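Local coordinates for protein T cell receptor gamma chain (Monodelphis domestica, PDB 7L15) that pairs with a mu chain to form a marsupial gamma mu T cell receptor, a probable antigen-recognition receptor, at residues L6-I11 against V94-S99; F152-V157 against Y205-L210. All coordinates share one frame; numbering follows the deposited sequence.

How the contacts relate
From the N terminus, contact 1 opens at residues 6-11 and closes at 94-99, after 82 intervening residues that hold much of the V-domain sandwich; it ties the first strand, 5-7, to strand 93-101 of the other sheet. Contact 2 starts after contact 1 has closed: 152-157 meets 205-210 across a 47-residue loop of the C domain. The two loops are thus in series, neither nesting nor crossing. In space they meet at the elbow between the domains, their centres about 16 Å apart. Ile11, at the end of the first segment, puts its CD1 3.5 Å from Gln206 O, and Val156 and Val157 also pack on it.

Contact 1 (L6-I11 against V94-S99); sequences LEQRPI and VYHCAS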
loop_
_atom_site.group_PDB
_atom_site.type_symbol
_atom_site.label_atom_id
_atom_site.label_comp_id
_atom_site.label_asym_id
_atom_site.label_seq_id
_atom_site.Cartn_x
_atom_site.Cartn_y
_atom_site.Cartn_z
ATOM N N LEU B 6 11.739 -9.518 -5.388
ATOM C CA LEU B 6 11.575 -8.868 -6.678
ATOM C C LEU B 6 11.350 -7.378 -6.474
ATOM O O LEU B 6 10.573 -6.972 -5.603
ATOM C CB LEU B 6 10.399 -9.462 -7.460
ATOM C CG LEU B 6 10.249 -10.983 -7.571
ATOM C CD1 LEU B 6 9.703 -11.581 -6.279
ATOM C CD2 LEU B 6 9.334 -11.312 -8.739
ATOM N N GLU B 7 12.018 -6.571 -7.295
ATOM C CA GLU B 7 12.004 -5.118 -7.192
ATOM C C GLU B 7 11.418 -4.530 -8.470
ATOM O O GLU B 7 11.760 -4.967 -9.571
ATOM C CB GLU B 7 13.428 -4.579 -6.959
ATOM C CG GLU B 7 13.538 -3.054 -6.870
ATOM C CD GLU B 7 14.976 -2.535 -7.009
ATOM O OE1 GLU B 7 15.493 -2.478 -8.148
ATOM O OE2 GLU B 7 15.587 -2.176 -5.979
ATOM N N GLN B 8 10.541 -3.530 -8.327
ATOM C CA GLN B 8 9.855 -2.919 -9.461
ATOM C C GLN B 8 9.934 -1.407 -9.336
ATOM O O GLN B 8 9.495 -0.844 -8.331
ATOM C CB GLN B 8 8.389 -3.366 -9.540
ATOM C CG GLN B 8 8.207 -4.831 -9.909
ATOM C CD GLN B 8 6.739 -5.199 -10.153
ATOM O OE1 GLN B 8 6.097 -5.843 -9.311
ATOM N NE2 GLN B 8 6.212 -4.806 -11.313
ATOM N N ARG B 9 10.480 -0.752 -10.358
ATOM C CA ARG B 9 10.659 0.692 -10.369
ATOM C C ARG B 9 10.632 1.128 -11.822
ATOM O O ARG B 9 11.053 0.363 -12.698
ATOM C CB ARG B 9 11.984 1.128 -9.705
ATOM C CG ARG B 9 12.068 0.892 -8.189
ATOM C CD ARG B 9 13.337 1.475 -7.575
ATOM N NE ARG B 9 13.530 1.032 -6.194
ATOM C CZ ARG B 9 14.455 1.519 -5.370
ATOM N NH1 ARG B 9 15.277 2.477 -5.777
ATOM N NH2 ARG B 9 14.560 1.048 -4.139
ATOM N N PRO B 10 10.130 2.337 -12.122
ATOM C CA PRO B 10 9.514 3.301 -11.201
ATOM C C PRO B 10 8.168 2.815 -10.658
ATOM O O PRO B 10 7.657 1.802 -11.131
ATOM C CB PRO B 10 9.350 4.559 -12.064
ATOM C CG PRO B 10 9.412 4.074 -13.477
ATOM C CD PRO B 10 10.342 2.913 -13.461
ATOM N N ILE B 11 7.622 3.508 -9.655
ATOM C CA ILE B 11 6.395 3.038 -9.023
ATOM C C ILE B 11 5.181 3.253 -9.914
ATOM O O ILE B 11 4.144 2.622 -9.706
ATOM C CB ILE B 11 6.208 3.720 -7.660
ATOM C CG1 ILE B 11 6.018 5.217 -7.845
ATOM C CG2 ILE B 11 7.431 3.505 -6.815
ATOM C CD1 ILE B 11 5.705 5.936 -6.551
ATOM N N VAL B 94 -2.466 -2.161 -11.787
ATOM C CA VAL B 94 -1.191 -2.468 -11.144
ATOM C C VAL B 94 -0.644 -3.773 -11.701
ATOM O O VAL B 94 -1.336 -4.805 -11.706
ATOM C CB VAL B 94 -1.333 -2.528 -9.617
ATOM C CG1 VAL B 94 0.047 -2.672 -8.954
ATOM C CG2 VAL B 94 -2.034 -1.284 -9.117
ATOM N N TYR B 95 0.603 -3.729 -12.166
ATOM C CA TYR B 95 1.276 -4.865 -12.778
ATOM C C TYR B 95 2.355 -5.373 -11.830
ATOM O O TYR B 95 3.274 -4.628 -11.464
ATOM C CB TYR B 95 1.884 -4.468 -14.119
ATOM C CG TYR B 95 0.865 -4.157 -15.189
ATOM C CD1 TYR B 95 0.009 -3.073 -15.065
ATOM C CD2 TYR B 95 0.763 -4.946 -16.336
ATOM C CE1 TYR B 95 -0.922 -2.781 -16.032
ATOM C CE2 TYR B 95 -0.186 -4.663 -17.309
ATOM C CZ TYR B 95 -1.028 -3.574 -17.142
ATOM O OH TYR B 95 -1.980 -3.243 -18.091
ATOM N N HIS B 96 2.248 -6.636 -11.439
ATOM C CA HIS B 96 3.178 -7.264 -10.514
ATOM C C HIS B 96 3.956 -8.342 -11.247
ATOM O O HIS B 96 3.362 -9.182 -11.929
ATOM C CB HIS B 96 2.447 -7.915 -9.342
ATOM C CG HIS B 96 1.626 -6.971 -8.518
ATOM N ND1 HIS B 96 2.097 -6.401 -7.360
ATOM C CD2 HIS B 96 0.351 -6.541 -8.656
ATOM C CE1 HIS B 96 1.155 -5.643 -6.829
ATOM N NE2 HIS B 96 0.089 -5.701 -7.605
ATOM N N CYS B 97 5.269 -8.346 -11.084
ATOM C CA CYS B 97 6.009 -9.543 -11.442
ATOM C C CYS B 97 6.015 -10.504 -10.261
ATOM O O CYS B 97 5.852 -10.102 -9.112
ATOM C CB CYS B 97 7.439 -9.216 -11.869
ATOM S SG CYS B 97 8.434 -8.354 -10.658
ATOM N N ALA B 98 6.169 -11.789 -10.556
ATOM C CA ALA B 98 6.089 -12.793 -9.511
ATOM C C ALA B 98 7.039 -13.932 -9.833
ATOM O O ALA B 98 7.458 -14.110 -10.983
ATOM C CB ALA B 98 4.665 -13.322 -9.355
ATOM N N SER B 99 7.363 -14.716 -8.802
ATOM C CA SER B 99 8.172 -15.912 -8.997
ATOM C C SER B 99 7.758 -17.001 -8.019
ATOM O O SER B 99 7.538 -16.736 -6.834
ATOM C CB SER B 99 9.667 -15.617 -8.825
ATOM O OG SER B 99 10.421 -16.751 -9.203
#
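The first strand of an immunoglobulin V domain here reaches across the sandwich to the F strand, beside the intersheet disulfide of Cys25 and Cys97. Gln8 carries the polar half of the contact. Its CG lies anti to the carbonyl carbon and the chain runs on extended, so the amide arrives end-on at the F-strand backbone, with chi3 (-105°) setting its twist. Gln8 NE2 donates to Tyr95 O at 2.9 Å, the carbonyl close to the plane of the amide. Gln8 OE1 accepts from Cys97 N at 3.2 Å and an N-H...O angle of 156°, although this donor sits above the carbonyl plane of Gln8. Gly110 N, on strand 104-116, bonds to OE1 as well; two backbone N-H groups thus grip that oxygen and, together with the NE2 bond, fix which way round the amide lies. A glutamine that joins the F and G strands in this way is a recurrent feature of V-set domains, as is the tyrosine corner made by Tyr95, whose hydroxyl bonds to Asp91 O. The apolar half gathers round the sulfur. The side chain of Cys97 leaves its strand toward 6-11, with SG in the crowded position between backbone N and carbonyl carbon (chi1 58°). Gln8 CG and CD lie together against Cys97 SG, CG at 3.6 Å, while Leu6 sends its CD2 branch to 3.6 Å from SG. Leu6 CD2 also rests 3.6 Å from Ala98 CA, over the strand backbone, and Trp37 packs against both Gln8 and Cys97. Cis-Pro10 follows as the chain turns from strand 5-7 in one sheet to strand 12-16 in the other. His96 serves the receptor interface instead: its ND1 bonds to Gly108 O, and its ring meets Trp53 of the mu chain edge-to-face.

Contact 2 (F152-V157 against Y205-L210); sequences FFPNVV and YQHEDL
His207 fills the turn between strands 142-152 and 158-163 of the C1-set immunoglobulin domain, at a position consistent with the histidine that closes the F-strand signature of this family. Its CG is anti to the backbone N (chi1 -170°), and chi2 of -88° points the imidazole edge at the turn. His207 NE2 donates to Pro154 O over 3.1 Å, in the carbonyl plane and on a lone pair. His207 ND1 accepts from Asp209 N at 3.0 Å, engaging both nitrogens and settling the ring flip. Between these bonds His207 CE1 approaches Phe153 O at 3.1 Å, near the ring plane. Phe152, its CG in the crowded position (chi1 54°), lies obliquely against the ring, CD1 3.7 Å from His207 NE2. The cis peptide before Pro154 helps bend the chain round the imidazole, and proline CD packs on CE1. Val157 CG2, anti to its backbone N, reaches 3.3 Å from Gln206 O. Glu208, extended, crosses Pro154 at about a right angle; its carboxylate bonds to Ser12 and Thr14 of the V domain, across the elbow. Over one face of His207, toward the rim, a water oxygen donates to Val156 O (2.6 Å) and accepts from Glu208 N (3.0 Å).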
loop_
_atom_site.group_PDB
_atom_site.type_symbol
_atom_site.label_atom_id
_atom_site.label_comp_id
_atom_site.label_asym_id
_atom_site.label_seq_id
_atom_site.Cartn_x
_atom_site.Cartn_y
_atom_site.Cartn_z
ATOM N N PHE B 152 2.154 17.138 -6.628
ATOM C CA PHE B 152 2.726 16.155 -7.540
ATOM C C PHE B 152 1.650 15.564 -8.446
ATOM O O PHE B 152 0.446 15.688 -8.196
ATOM C CB PHE B 152 3.512 15.043 -6.803
ATOM C CG PHE B 152 2.744 14.312 -5.712
ATOM C CD1 PHE B 152 1.915 13.251 -6.013
ATOM C CD2 PHE B 152 2.916 14.656 -4.377
ATOM C CE1 PHE B 152 1.233 12.558 -5.004
ATOM C CE2 PHE B 152 2.242 13.968 -3.352
ATOM C CZ PHE B 152 1.394 12.931 -3.666
ATOM N N PHE B 153 2.114 14.963 -9.550
ATOM C CA PHE B 153 1.276 14.257 -10.497
ATOM C C PHE B 153 2.169 13.224 -11.173
ATOM O O PHE B 153 3.270 13.580 -11.615
ATOM C CB PHE B 153 0.651 15.170 -11.549
ATOM C CG PHE B 153 -0.281 14.453 -12.470
ATOM C CD1 PHE B 153 0.202 13.748 -13.557
ATOM C CD2 PHE B 153 -1.644 14.458 -12.226
ATOM C CE1 PHE B 153 -0.668 13.065 -14.381
ATOM C CE2 PHE B 153 -2.510 13.790 -13.045
ATOM C CZ PHE B 153 -2.028 13.089 -14.123
ATOM N N PRO B 154 1.736 11.960 -11.286
ATOM C CA PRO B 154 0.421 11.413 -10.910
ATOM C C PRO B 154 0.218 11.228 -9.398
ATOM O O PRO B 154 1.133 11.523 -8.632
ATOM C CB PRO B 154 0.407 10.058 -11.619
ATOM C CG PRO B 154 1.842 9.627 -11.559
ATOM C CD PRO B 154 2.668 10.894 -11.712
ATOM N N ASN B 155 -0.967 10.745 -8.998
ATOM C CA ASN B 155 -1.335 10.532 -7.593
ATOM C C ASN B 155 -0.763 9.242 -7.005
ATOM O O ASN B 155 -1.469 8.505 -6.320
ATOM C CB ASN B 155 -2.858 10.552 -7.462
ATOM C CG ASN B 155 -3.536 9.440 -8.257
ATOM O OD1 ASN B 155 -2.985 8.918 -9.219
ATOM N ND2 ASN B 155 -4.759 9.076 -7.849
ATOM N N VAL B 156 0.502 8.943 -7.279
ATOM C CA VAL B 156 1.166 7.748 -6.780
ATOM C C VAL B 156 2.485 8.192 -6.169
ATOM O O VAL B 156 3.254 8.916 -6.809
ATOM C CB VAL B 156 1.408 6.712 -7.901
ATOM C CG1 VAL B 156 2.075 5.480 -7.340
ATOM C CG2 VAL B 156 0.113 6.336 -8.600
ATOM N N VAL B 157 2.756 7.754 -4.942
ATOM C CA VAL B 157 3.975 8.151 -4.256
ATOM C C VAL B 157 4.228 7.141 -3.150
ATOM O O VAL B 157 3.297 6.506 -2.644
ATOM C CB VAL B 157 3.864 9.602 -3.717
ATOM C CG1 VAL B 157 2.896 9.654 -2.539
ATOM C CG2 VAL B 157 5.243 10.177 -3.333
ATOM N N TYR B 205 11.473 9.429 -0.401
ATOM C CA TYR B 205 10.279 9.277 -1.221
ATOM C C TYR B 205 10.645 8.926 -2.658
ATOM O O TYR B 205 11.718 9.274 -3.153
ATOM C CB TYR B 205 9.371 10.531 -1.176
ATOM C CG TYR B 205 9.960 11.810 -1.725
ATOM C CD1 TYR B 205 10.727 12.645 -0.924
ATOM C CD2 TYR B 205 9.721 12.198 -3.044
ATOM C CE1 TYR B 205 11.249 13.832 -1.432
ATOM C CE2 TYR B 205 10.225 13.367 -3.552
ATOM C CZ TYR B 205 10.996 14.179 -2.755
ATOM O OH TYR B 205 11.495 15.340 -3.300
ATOM N N GLN B 206 9.733 8.214 -3.317
ATOM C CA GLN B 206 9.838 7.860 -4.722
ATOM C C GLN B 206 8.622 8.389 -5.471
ATOM O O GLN B 206 7.507 8.434 -4.939
ATOM C CB GLN B 206 9.925 6.337 -4.937
ATOM C CG GLN B 206 11.178 5.692 -4.388
ATOM C CD GLN B 206 11.057 4.182 -4.337
ATOM O OE1 GLN B 206 10.592 3.564 -5.285
ATOM N NE2 GLN B 206 11.453 3.586 -3.220
ATOM N N HIS B 207 8.847 8.765 -6.722
ATOM C CA HIS B 207 7.786 9.313 -7.544
ATOM C C HIS B 207 8.210 9.197 -8.992
ATOM O O HIS B 207 9.408 9.230 -9.302
ATOM C CB HIS B 207 7.490 10.770 -7.196
ATOM C CG HIS B 207 6.258 11.284 -7.856
ATOM N ND1 HIS B 207 6.269 11.852 -9.109
ATOM C CD2 HIS B 207 4.963 11.255 -7.464
ATOM C CE1 HIS B 207 5.038 12.190 -9.447
ATOM N NE2 HIS B 207 4.226 11.842 -8.462
ATOM N N GLU B 208 7.214 9.072 -9.877
ATOM C CA GLU B 208 7.517 8.821 -11.281
ATOM C C GLU B 208 8.300 9.978 -11.899
ATOM O O GLU B 208 9.118 9.762 -12.798
ATOM C CB GLU B 208 6.224 8.548 -12.062
ATOM C CG GLU B 208 6.439 8.224 -13.538
ATOM C CD GLU B 208 5.137 8.158 -14.348
ATOM O OE1 GLU B 208 4.047 8.012 -13.749
ATOM O OE2 GLU B 208 5.204 8.250 -15.595
ATOM N N ASP B 209 8.100 11.204 -11.416
ATOM C CA ASP B 209 8.840 12.310 -12.003
ATOM C C ASP B 209 10.293 12.342 -11.553
ATOM O O ASP B 209 11.076 13.106 -12.114
ATOM C CB ASP B 209 8.167 13.645 -11.689
ATOM C CG ASP B 209 8.550 14.728 -12.687
ATOM O OD1 ASP B 209 8.450 14.471 -13.903
ATOM O OD2 ASP B 209 8.956 15.827 -12.258
ATOM N N LEU B 210 10.657 11.532 -10.567
ATOM C CA LEU B 210 12.034 11.342 -10.143
ATOM C C LEU B 210 12.697 10.171 -10.848
ATOM O O LEU B 210 13.868 9.886 -10.579
ATOM C CB LEU B 210 12.089 11.108 -8.631
ATOM C CG LEU B 210 11.466 12.165 -7.723
ATOM C CD1 LEU B 210 11.765 11.815 -6.282
ATOM C CD2 LEU B 210 11.999 13.539 -8.055
HETATM O O HOH W 1 4.352 8.475 -9.095
#